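Local coordinates for E3 19 kDa protein (Human adenovirus E serotype 4, PDB 5IRO) that probably binds and retains host class I heavy chains in the endoplasmic reticulum, impairing their transport to the cell surface during early infection, at residues K17-F22 / L32-W37; D25-A30 / Y101-P106; Q45-T50 / P61-W66; Y67-P72 / V81-I86. One frame throughout, in Å; residues are numbered along the deposited sequence.

Interaction 1 (K17-F22 / L32-W37); sequences KCQLSF and LIKCGW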
# COMPACT_ATOMS: atom_id res chain seq x y z
N LYS D 17 -5.15 -25.07 21.21
CA LYS D 17 -4.70 -23.70 21.32
C LYS D 17 -4.00 -23.32 20.03
O LYS D 17 -2.78 -23.47 19.89
CB LYS D 17 -3.74 -23.55 22.52
CG LYS D 17 -3.23 -22.13 22.74
CD LYS D 17 -2.18 -22.09 23.84
CE LYS D 17 -2.75 -22.58 25.17
NZ LYS D 17 -1.75 -22.50 26.27
N CYS D 18 -4.79 -22.85 19.08
CA CYS D 18 -4.29 -22.25 17.86
C CYS D 18 -4.37 -20.73 18.00
O CYS D 18 -5.46 -20.16 18.05
CB CYS D 18 -5.11 -22.73 16.66
SG CYS D 18 -4.78 -24.42 16.17
N GLN D 19 -3.20 -20.09 18.08
CA GLN D 19 -3.11 -18.67 18.41
C GLN D 19 -3.84 -17.76 17.42
O GLN D 19 -3.91 -18.05 16.23
CB GLN D 19 -1.64 -18.25 18.47
CG GLN D 19 -0.95 -18.26 17.11
CD GLN D 19 0.48 -17.77 17.15
OE1 GLN D 19 1.41 -18.52 17.43
NE2 GLN D 19 0.67 -16.49 16.85
N LEU D 20 -4.42 -16.68 17.93
CA LEU D 20 -5.11 -15.73 17.07
C LEU D 20 -4.80 -14.27 17.41
O LEU D 20 -4.63 -13.92 18.58
CB LEU D 20 -6.63 -15.99 17.02
CG LEU D 20 -7.54 -15.90 18.24
CD1 LEU D 20 -8.99 -15.93 17.78
CD2 LEU D 20 -7.28 -17.02 19.24
N SER D 21 -4.73 -13.44 16.38
CA SER D 21 -4.42 -12.03 16.53
C SER D 21 -5.50 -11.17 15.88
O SER D 21 -6.15 -11.59 14.92
CB SER D 21 -3.06 -11.70 15.92
OG SER D 21 -2.94 -12.24 14.62
N PHE D 22 -5.70 -9.97 16.42
CA PHE D 22 -6.71 -9.05 15.89
C PHE D 22 -6.04 -7.76 15.44
O PHE D 22 -5.07 -7.31 16.04
CB PHE D 22 -7.78 -8.74 16.94
CG PHE D 22 -8.64 -9.92 17.29
CD1 PHE D 22 -9.97 -9.95 16.90
CD2 PHE D 22 -8.13 -11.00 18.00
CE1 PHE D 22 -10.77 -11.03 17.21
CE2 PHE D 22 -8.92 -12.08 18.31
CZ PHE D 22 -10.24 -12.09 17.92
N LEU D 32 -7.33 -13.04 12.69
CA LEU D 32 -6.32 -13.93 12.14
C LEU D 32 -6.10 -15.12 13.06
O LEU D 32 -5.37 -15.01 14.04
CB LEU D 32 -5.00 -13.18 11.95
CG LEU D 32 -3.90 -14.00 11.28
CD1 LEU D 32 -4.09 -14.04 9.77
CD2 LEU D 32 -2.53 -13.48 11.65
N ILE D 33 -6.71 -16.25 12.73
CA ILE D 33 -6.54 -17.47 13.51
C ILE D 33 -5.36 -18.28 13.00
O ILE D 33 -5.45 -18.93 11.95
CB ILE D 33 -7.81 -18.34 13.47
CG1 ILE D 33 -9.04 -17.49 13.76
CG2 ILE D 33 -7.70 -19.49 14.46
CD1 ILE D 33 -10.36 -18.21 13.55
N LYS D 34 -4.25 -18.24 13.73
CA LYS D 34 -3.05 -18.96 13.33
C LYS D 34 -2.83 -20.25 14.12
O LYS D 34 -2.61 -20.22 15.33
CB LYS D 34 -1.82 -18.06 13.46
CG LYS D 34 -0.53 -18.70 12.95
CD LYS D 34 0.62 -17.71 12.99
CE LYS D 34 1.87 -18.29 12.36
NZ LYS D 34 3.02 -17.35 12.46
N CYS D 35 -2.90 -21.38 13.43
CA CYS D 35 -2.55 -22.66 14.01
C CYS D 35 -1.23 -23.15 13.42
O CYS D 35 -0.61 -22.45 12.62
CB CYS D 35 -3.67 -23.69 13.80
SG CYS D 35 -5.23 -23.27 14.62
N GLY D 36 -0.81 -24.35 13.80
CA GLY D 36 0.50 -24.84 13.41
C GLY D 36 0.69 -25.07 11.93
O GLY D 36 -0.23 -25.49 11.23
N TRP D 37 1.90 -24.78 11.44
CA TRP D 37 2.26 -25.02 10.04
C TRP D 37 3.16 -26.24 9.92
O TRP D 37 3.78 -26.47 8.88
CB TRP D 37 2.95 -23.78 9.46
CG TRP D 37 2.00 -22.70 9.07
CD1 TRP D 37 1.67 -21.60 9.79
CD2 TRP D 37 1.26 -22.62 7.84
NE1 TRP D 37 0.77 -20.83 9.10
CE2 TRP D 37 0.50 -21.43 7.90
CE3 TRP D 37 1.17 -23.43 6.71
CZ2 TRP D 37 -0.34 -21.04 6.86
CZ3 TRP D 37 0.33 -23.03 5.68
CH2 TRP D 37 -0.41 -21.85 5.76
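Strand residues 20-22 and 32-34 run antiparallel, the axes of these short segments 4.7 Å apart at closest approach and their directions 161° apart, as the two arms of a beta hairpin. Ser-21 and Leu-32 form a hydrogen-bonded pair: Ser-21 N donates to Leu-32 O at 2.9 Å, and Leu-32 N answers nearly along the C=O axis of Ser-21. Leu-20 and Ile-33 make the next, non-hydrogen-bonded pair, and Lys-34 N bonds to Gln-19 O one residue further on. Leu-20 CD1 lies 4.3 Å from Ile-33 CG1, a loose apolar contact, and this apolar face continues onto Phe-85. On the opposite face Ser-21 OG lies 3.2 Å from Leu-32 CD2, a small hydroxyl fitting beside a branched leucine that also packs on Thr-54 and Ala-56. Gln-19 and Lys-34, both exposed, lie alongside each other and point the same way, with Gln-19 CG 3.8 Å from Lys-34 CB; their long extended chains share methylene contact and carry their polar ends outward. Past the paired residues, Cys-18 SG is bonded to Cys-35 SG at 2.0 Å, each sulfur anti to its own carbonyl carbon. This disulfide joins the hairpin arms at the end away from their turn, so the chains just beyond the strand ends are held covalently where backbone pairing gives out, a chemistry suited to the oxidising lumen of the endoplasmic reticulum.

Interaction 2 (D25-A30 / Y101-P106); sequences DGNRCA and YHMWPP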
# COMPACT_ATOMS: atom_id res chain seq x y z
N ASP D 25 -8.08 -2.96 10.17
CA ASP D 25 -7.79 -2.80 8.74
C ASP D 25 -8.98 -2.19 8.00
O ASP D 25 -9.85 -2.92 7.56
CB ASP D 25 -7.45 -4.15 8.11
CG ASP D 25 -5.99 -4.51 8.22
OD1 ASP D 25 -5.43 -5.03 7.22
OD2 ASP D 25 -5.39 -4.30 9.29
N GLY D 26 -8.96 -0.89 7.75
CA GLY D 26 -10.07 -0.25 7.06
C GLY D 26 -11.36 -0.18 7.87
O GLY D 26 -12.45 -0.36 7.32
N ASN D 27 -11.23 0.10 9.17
CA ASN D 27 -12.36 0.23 10.09
C ASN D 27 -13.26 -1.00 10.26
O ASN D 27 -14.48 -0.91 10.31
CB ASN D 27 -13.20 1.45 9.72
CG ASN D 27 -12.41 2.74 9.85
OD1 ASN D 27 -11.55 2.86 10.72
ND2 ASN D 27 -12.67 3.69 8.97
N ARG D 28 -12.62 -2.16 10.31
CA ARG D 28 -13.27 -3.44 10.56
C ARG D 28 -12.30 -4.28 11.36
O ARG D 28 -11.09 -4.18 11.19
CB ARG D 28 -13.57 -4.13 9.25
CG ARG D 28 -12.36 -3.98 8.39
CD ARG D 28 -12.42 -4.69 7.07
NE ARG D 28 -11.97 -6.06 7.21
CZ ARG D 28 -12.56 -7.07 6.58
NH1 ARG D 28 -13.62 -6.86 5.81
NH2 ARG D 28 -12.10 -8.30 6.75
N CYS D 29 -12.82 -5.12 12.24
CA CYS D 29 -11.94 -5.94 13.05
C CYS D 29 -11.46 -7.20 12.32
O CYS D 29 -12.17 -8.21 12.26
CB CYS D 29 -12.62 -6.30 14.36
SG CYS D 29 -11.49 -6.92 15.60
N ALA D 30 -10.24 -7.13 11.79
CA ALA D 30 -9.64 -8.24 11.06
C ALA D 30 -9.14 -9.31 12.02
O ALA D 30 -8.30 -9.05 12.90
CB ALA D 30 -8.50 -7.75 10.18
N TYR D 101 -15.22 7.92 16.45
CA TYR D 101 -15.51 8.61 15.20
C TYR D 101 -16.63 7.93 14.40
O TYR D 101 -16.85 8.25 13.23
CB TYR D 101 -14.21 8.75 14.41
CG TYR D 101 -13.13 9.39 15.25
CD1 TYR D 101 -13.38 10.56 15.95
CD2 TYR D 101 -11.88 8.81 15.38
CE1 TYR D 101 -12.41 11.15 16.74
CE2 TYR D 101 -10.89 9.39 16.17
CZ TYR D 101 -11.17 10.56 16.84
OH TYR D 101 -10.21 11.15 17.63
N HIS D 102 -17.32 7.00 15.05
CA HIS D 102 -18.53 6.36 14.51
C HIS D 102 -18.38 5.67 13.15
O HIS D 102 -19.23 5.83 12.28
CB HIS D 102 -19.67 7.39 14.41
CG HIS D 102 -20.01 8.05 15.71
ND1 HIS D 102 -20.86 7.48 16.64
CD2 HIS D 102 -19.62 9.23 16.24
CE1 HIS D 102 -20.98 8.29 17.68
NE2 HIS D 102 -20.23 9.36 17.46
N MET D 103 -17.31 4.91 12.96
CA MET D 103 -17.15 4.16 11.72
C MET D 103 -17.28 2.66 11.95
O MET D 103 -17.39 1.88 11.01
CB MET D 103 -15.82 4.50 11.03
CG MET D 103 -15.76 4.10 9.56
SD MET D 103 -16.68 5.18 8.45
CE MET D 103 -16.52 4.30 6.90
N TRP D 104 -17.28 2.26 13.22
CA TRP D 104 -17.53 0.86 13.55
C TRP D 104 -18.55 0.88 14.69
O TRP D 104 -18.42 1.69 15.61
CB TRP D 104 -16.25 0.16 14.00
CG TRP D 104 -16.30 -1.33 13.84
CD1 TRP D 104 -15.94 -2.04 12.73
CD2 TRP D 104 -16.81 -2.29 14.77
NE1 TRP D 104 -16.14 -3.38 12.93
CE2 TRP D 104 -16.69 -3.56 14.17
CE3 TRP D 104 -17.35 -2.20 16.05
CZ2 TRP D 104 -17.08 -4.73 14.82
CZ3 TRP D 104 -17.74 -3.36 16.69
CH2 TRP D 104 -17.60 -4.61 16.08
N PRO D 105 -19.56 -0.01 14.65
CA PRO D 105 -19.87 -1.13 13.74
C PRO D 105 -19.95 -0.75 12.26
O PRO D 105 -20.24 0.40 11.93
CB PRO D 105 -21.25 -1.60 14.24
CG PRO D 105 -21.79 -0.46 15.04
CD PRO D 105 -20.60 0.15 15.68
N PRO D 106 -19.70 -1.73 11.37
CA PRO D 106 -19.64 -1.59 9.91
C PRO D 106 -20.76 -0.76 9.27
O PRO D 106 -20.60 -0.33 8.12
CB PRO D 106 -19.74 -3.04 9.43
CG PRO D 106 -19.02 -3.80 10.49
CD PRO D 106 -19.35 -3.10 11.79
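This is a buried packing contact with no hydrogen bond between the segments: the turn leading into strand 29-34 rests against the loop that follows helix 97-100. Its main piece is the indole of Trp-104, whose CG stands anti to the backbone N (chi1 -158°). The five-membered edge carries CD1 to 3.0 Å from Asn-27 O, which lies in the ring plane, and NE1 passes 3.8 Å from Cys-29 N at an oblique approach. Pro-106 CD sits 3.4 Å above one face of the Trp-104 ring, toward its rim, after a cis peptide before Pro-105 has bent the chain. The loop begins with a Schellman motif in which His-102, at positive phi, is the C-prime residue, with Met-103 N paired to Ser-98 O and His-102 N to Arg-99 O. Met-103 then crosses Asn-27 at about a right angle, its CG 3.2 Å from Asn-27 ND2. Gly-26 and Asn-27 both have positive phi, backbone angles that glycine and asparagine tolerate well in a tight turn. A chain of another protein packs on Asn-27, Arg-28 and Met-103. Cys-29, the first residue of strand 29-34, follows Arg-28 and is tied by a disulfide to Cys-91.

Interaction 3 (Q45-T50 / P61-W66); sequences QYKNKT and PGDPEW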
# COMPACT_ATOMS: atom_id res chain seq x y z
N GLN D 45 -11.63 -23.78 10.56
CA GLN D 45 -12.87 -23.21 10.04
C GLN D 45 -13.39 -22.19 11.03
O GLN D 45 -13.34 -22.41 12.24
CB GLN D 45 -13.89 -24.33 9.82
CG GLN D 45 -15.34 -23.88 9.68
CD GLN D 45 -15.86 -24.07 8.28
OE1 GLN D 45 -15.36 -24.90 7.52
NE2 GLN D 45 -16.89 -23.30 7.92
N TYR D 46 -13.90 -21.07 10.53
CA TYR D 46 -14.38 -19.99 11.39
C TYR D 46 -15.87 -19.75 11.14
O TYR D 46 -16.71 -20.14 11.96
CB TYR D 46 -13.57 -18.71 11.16
CG TYR D 46 -14.12 -17.48 11.84
CD1 TYR D 46 -14.65 -17.53 13.12
CD2 TYR D 46 -14.11 -16.25 11.19
CE1 TYR D 46 -15.16 -16.41 13.74
CE2 TYR D 46 -14.62 -15.12 11.80
CZ TYR D 46 -15.14 -15.20 13.07
OH TYR D 46 -15.64 -14.07 13.68
N LYS D 47 -16.21 -19.12 10.02
CA LYS D 47 -17.62 -18.91 9.69
C LYS D 47 -18.09 -19.97 8.70
O LYS D 47 -18.51 -21.06 9.08
CB LYS D 47 -17.81 -17.53 9.05
CG LYS D 47 -17.68 -16.35 10.00
CD LYS D 47 -17.78 -15.02 9.25
CE LYS D 47 -17.58 -13.83 10.17
NZ LYS D 47 -17.41 -12.55 9.42
N ASN D 48 -18.02 -19.61 7.42
CA ASN D 48 -18.38 -20.50 6.33
C ASN D 48 -17.16 -20.58 5.43
O ASN D 48 -17.23 -20.97 4.27
CB ASN D 48 -19.59 -19.96 5.58
CG ASN D 48 -20.81 -19.82 6.47
OD1 ASN D 48 -20.98 -20.58 7.43
ND2 ASN D 48 -21.66 -18.84 6.17
N LYS D 49 -16.03 -20.20 6.01
CA LYS D 49 -14.75 -20.15 5.32
C LYS D 49 -13.81 -21.15 5.97
O LYS D 49 -13.66 -21.17 7.19
CB LYS D 49 -14.17 -18.74 5.37
CG LYS D 49 -12.72 -18.64 4.90
CD LYS D 49 -12.22 -17.21 5.03
CE LYS D 49 -10.80 -17.07 4.49
NZ LYS D 49 -10.36 -15.64 4.47
N THR D 50 -13.17 -21.96 5.14
CA THR D 50 -12.24 -22.98 5.61
C THR D 50 -10.90 -22.64 5.00
O THR D 50 -10.80 -22.45 3.79
CB THR D 50 -12.66 -24.38 5.13
OG1 THR D 50 -11.82 -24.79 4.05
CG2 THR D 50 -14.11 -24.39 4.67
N PRO D 61 -20.68 -7.47 15.11
CA PRO D 61 -21.77 -7.94 15.98
C PRO D 61 -22.68 -8.95 15.29
O PRO D 61 -23.30 -8.63 14.27
CB PRO D 61 -22.54 -6.66 16.30
CG PRO D 61 -21.51 -5.60 16.27
CD PRO D 61 -20.52 -6.00 15.21
N GLY D 62 -22.75 -10.16 15.84
CA GLY D 62 -23.56 -11.22 15.25
C GLY D 62 -22.71 -12.35 14.70
O GLY D 62 -23.15 -13.50 14.65
N ASP D 63 -21.48 -12.02 14.30
CA ASP D 63 -20.56 -13.00 13.73
C ASP D 63 -20.11 -14.04 14.76
O ASP D 63 -20.11 -13.75 15.96
CB ASP D 63 -19.36 -12.27 13.10
CG ASP D 63 -19.76 -11.45 11.88
OD1 ASP D 63 -20.98 -11.24 11.68
OD2 ASP D 63 -18.86 -11.01 11.14
N PRO D 64 -19.72 -15.24 14.30
CA PRO D 64 -19.46 -16.37 15.20
C PRO D 64 -18.36 -16.11 16.23
O PRO D 64 -17.47 -15.30 16.00
CB PRO D 64 -19.01 -17.48 14.25
CG PRO D 64 -19.61 -17.12 12.94
CD PRO D 64 -19.56 -15.63 12.89
N GLU D 65 -18.45 -16.80 17.36
CA GLU D 65 -17.49 -16.66 18.43
C GLU D 65 -16.94 -18.02 18.81
O GLU D 65 -16.43 -18.24 19.91
CB GLU D 65 -18.14 -15.99 19.63
CG GLU D 65 -18.58 -14.57 19.33
CD GLU D 65 -19.60 -14.08 20.31
OE1 GLU D 65 -20.17 -14.91 21.05
OE2 GLU D 65 -19.83 -12.85 20.36
N TRP D 66 -17.06 -18.94 17.86
CA TRP D 66 -16.49 -20.26 17.99
C TRP D 66 -15.85 -20.61 16.65
O TRP D 66 -16.17 -20.00 15.63
CB TRP D 66 -17.59 -21.26 18.37
CG TRP D 66 -18.73 -21.32 17.40
CD1 TRP D 66 -19.95 -20.73 17.53
CD2 TRP D 66 -18.78 -22.09 16.20
NE1 TRP D 66 -20.74 -21.04 16.45
CE2 TRP D 66 -20.05 -21.88 15.62
CE3 TRP D 66 -17.87 -22.92 15.54
CZ2 TRP D 66 -20.43 -22.48 14.42
CZ3 TRP D 66 -18.25 -23.51 14.35
CH2 TRP D 66 -19.51 -23.28 13.80
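The phenol ring of Tyr-46 has Lys-47 CG over one face, 3.7 Å above the plane and shifted toward the rim, while the carbonyl oxygens of Pro-64 and Trp-66 lie at its edge, near the plane. The indole of Trp-66 is met obliquely by Tyr-46 O. With CG anti to the backbone N (chi1 171°), the tyrosine reaches across to the 61-66 loop, its hydroxyl meeting the backbone at Pro-64, where it donates to Pro-64 O at 3.2 Å, in the carbonyl plane and on a lone pair. Tyrosine suits this place because one side chain offers both a flat hydrocarbon surface and a donor for a loop carbonyl; its CE1 also touches Pro-64 CB at 4.0 Å. Lys-47 runs fully extended beyond CG and crosses Pro-64 at about a right angle, its CG 3.5 Å from Pro-64 CD. The chain ends in a salt bridge, NZ to Asp-63 OD2 at 2.7 Å, the ammonium coming from above the carboxylate plane. Thr-58 O takes a second hydrogen bond from the same NZ, so that the charge is gripped twice. Within the 45-50 loop, Gln-45 NE2 donates to Lys-47 O at 3.0 Å, which helps to fix the turn from which the lysine springs. The contact thus joins the loop after strand 43-45 to the loop between strands 54-59 and 66-72. Buried Tyr-46 packs on Ser-57 and Trp-59 of strand 54-59, and its ring meets that of Phe-87 with the planes at about 45°.

Interaction 4 (Y67-P72 / V81-I86); sequences YTVSVP and VNNTFI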
# COMPACT_ATOMS: atom_id res chain seq x y z
N TYR D 67 -14.96 -21.59 16.65
CA TYR D 67 -14.32 -22.04 15.43
C TYR D 67 -13.96 -23.52 15.54
O TYR D 67 -13.70 -24.02 16.64
CB TYR D 67 -13.09 -21.18 15.11
CG TYR D 67 -12.03 -21.15 16.19
CD1 TYR D 67 -10.85 -21.87 16.06
CD2 TYR D 67 -12.20 -20.38 17.34
CE1 TYR D 67 -9.88 -21.84 17.05
CE2 TYR D 67 -11.24 -20.34 18.32
CZ TYR D 67 -10.08 -21.07 18.17
OH TYR D 67 -9.12 -21.04 19.16
N THR D 68 -13.95 -24.22 14.41
CA THR D 68 -13.71 -25.65 14.42
C THR D 68 -12.31 -25.99 13.95
O THR D 68 -11.79 -25.38 13.01
CB THR D 68 -14.73 -26.41 13.53
OG1 THR D 68 -14.72 -25.87 12.21
CG2 THR D 68 -16.11 -26.30 14.10
N VAL D 69 -11.71 -26.98 14.59
CA VAL D 69 -10.39 -27.47 14.20
C VAL D 69 -10.46 -28.96 13.89
O VAL D 69 -10.75 -29.78 14.76
CB VAL D 69 -9.31 -27.17 15.28
CG1 VAL D 69 -9.77 -27.60 16.67
CG2 VAL D 69 -7.98 -27.83 14.91
N SER D 70 -10.23 -29.30 12.62
CA SER D 70 -10.30 -30.68 12.18
C SER D 70 -8.90 -31.26 12.26
O SER D 70 -7.99 -30.78 11.57
CB SER D 70 -10.83 -30.76 10.75
OG SER D 70 -12.06 -30.06 10.61
N VAL D 71 -8.73 -32.28 13.09
CA VAL D 71 -7.42 -32.89 13.30
C VAL D 71 -7.48 -34.41 13.42
O VAL D 71 -8.25 -34.95 14.21
CB VAL D 71 -6.74 -32.32 14.57
CG1 VAL D 71 -6.10 -30.98 14.28
CG2 VAL D 71 -7.73 -32.21 15.71
N PRO D 72 -6.64 -35.10 12.64
CA PRO D 72 -6.55 -36.57 12.65
C PRO D 72 -5.93 -37.10 13.95
O PRO D 72 -5.02 -36.48 14.50
CB PRO D 72 -5.62 -36.87 11.47
CG PRO D 72 -4.80 -35.63 11.32
CD PRO D 72 -5.74 -34.51 11.63
N VAL D 81 -12.96 -30.44 16.50
CA VAL D 81 -13.13 -29.94 17.86
C VAL D 81 -13.58 -28.49 17.83
O VAL D 81 -12.98 -27.66 17.15
CB VAL D 81 -11.82 -30.07 18.67
CG1 VAL D 81 -11.92 -29.30 19.98
CG2 VAL D 81 -11.50 -31.53 18.94
N ASN D 82 -14.66 -28.19 18.55
CA ASN D 82 -15.17 -26.82 18.64
C ASN D 82 -14.47 -26.03 19.74
O ASN D 82 -14.43 -26.47 20.89
CB ASN D 82 -16.68 -26.83 18.87
CG ASN D 82 -17.46 -27.19 17.62
OD1 ASN D 82 -16.89 -27.72 16.66
ND2 ASN D 82 -18.75 -26.90 17.61
N ASN D 83 -13.92 -24.88 19.39
CA ASN D 83 -13.29 -24.02 20.38
C ASN D 83 -13.95 -22.65 20.43
O ASN D 83 -14.18 -22.03 19.39
CB ASN D 83 -11.80 -23.87 20.07
CG ASN D 83 -10.98 -25.05 20.57
OD1 ASN D 83 -11.42 -25.80 21.44
ND2 ASN D 83 -9.79 -25.22 20.01
N THR D 84 -14.23 -22.16 21.63
CA THR D 84 -14.87 -20.86 21.77
C THR D 84 -13.87 -19.79 22.21
O THR D 84 -13.31 -19.86 23.31
CB THR D 84 -16.09 -20.90 22.74
OG1 THR D 84 -16.59 -19.57 22.95
CG2 THR D 84 -15.72 -21.51 24.09
N PHE D 85 -13.62 -18.83 21.33
CA PHE D 85 -12.83 -17.66 21.68
C PHE D 85 -13.66 -16.45 21.33
O PHE D 85 -14.17 -16.33 20.21
CB PHE D 85 -11.51 -17.62 20.91
CG PHE D 85 -10.59 -16.51 21.35
CD1 PHE D 85 -10.62 -15.27 20.74
CD2 PHE D 85 -9.71 -16.71 22.40
CE1 PHE D 85 -9.78 -14.25 21.16
CE2 PHE D 85 -8.87 -15.70 22.82
CZ PHE D 85 -8.91 -14.47 22.20
N ILE D 86 -13.81 -15.55 22.29
CA ILE D 86 -14.65 -14.38 22.10
C ILE D 86 -13.97 -13.24 21.34
O ILE D 86 -12.96 -12.68 21.78
CB ILE D 86 -15.23 -13.88 23.44
CG1 ILE D 86 -16.21 -12.74 23.21
CG2 ILE D 86 -14.12 -13.52 24.43
CD1 ILE D 86 -17.54 -13.21 22.69
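Four backbone hydrogen bonds join residues 67-69 to 81-83 in an antiparallel beta hairpin; the axes of the strand segments 67-72 and 81-84 differ in direction by 146°, which gives the ribbon a marked twist. The hairpin forms two strands of the antiparallel sheet 43-45, 66-72, 78-84, in which strand 43-45 flanks strand 66-72 on its far edge. Tyr-67 with Asn-83 and Val-69 with Val-81 are hydrogen-bonded pairs, each joined by two reciprocal N-H to O bonds. Tyr-67 N donates to Asn-83 O at 2.9 Å, and the return bond from Asn-83 N is nearly straight at 171°. Thr-68 and Asn-82 form the non-hydrogen-bonded pair between them. One face of the ribbon carries Tyr-67, Val-69, Val-81 and Asn-83. Tyr-67 CG takes the crowded position between the backbone N and the carbonyl carbon, and this turns the ring across toward the other strand. There Asn-83 CB lies over a face in a CH-pi contact, 4.1 Å from the Tyr-67 ring centroid, and the asparagine amide plane stands steeply to the ring. The edge of the same ring is met by Phe-85, whose CB is 3.8 Å from Tyr-67 CE2. The two valines lie side by side, compact branched residues well suited to strands, with Val-69 CG1 3.8 Å from Val-81 CB. On the opposite face, Thr-68 and Asn-82 point the same way, the threonine methyl CG2 toward Asn-82 OD1. Between the hydrogen-bonded pairs, Thr-68 CA makes a CA-H...O contact with Val-81 O at 3.5 Å.

How the interactions relate
From the N terminus, interaction 1 closes the first hairpin, bringing 32-37 back onto 17-22. The turn of that hairpin and the start of its return strand supply 25-30, whose partner 101-106 comes near the end of the chain, so interactions 1 and 2 cross. Interaction 3 closes the loop holding strand 54-59, then interaction 4 the second hairpin; both nest inside the long loop that interaction 2 closes. Interaction 1 belongs to the sheet of strands 20-24, 29-34 and 54-59, interaction 4 to that of strands 43-45, 66-72 and 78-84. The two touch where Leu-20 and Phe-22 pack on Phe-85. Interaction 3 joins the loops beside them: Tyr-46 meets Ile-33, and Pro-61 touches Trp-104 of interaction 2.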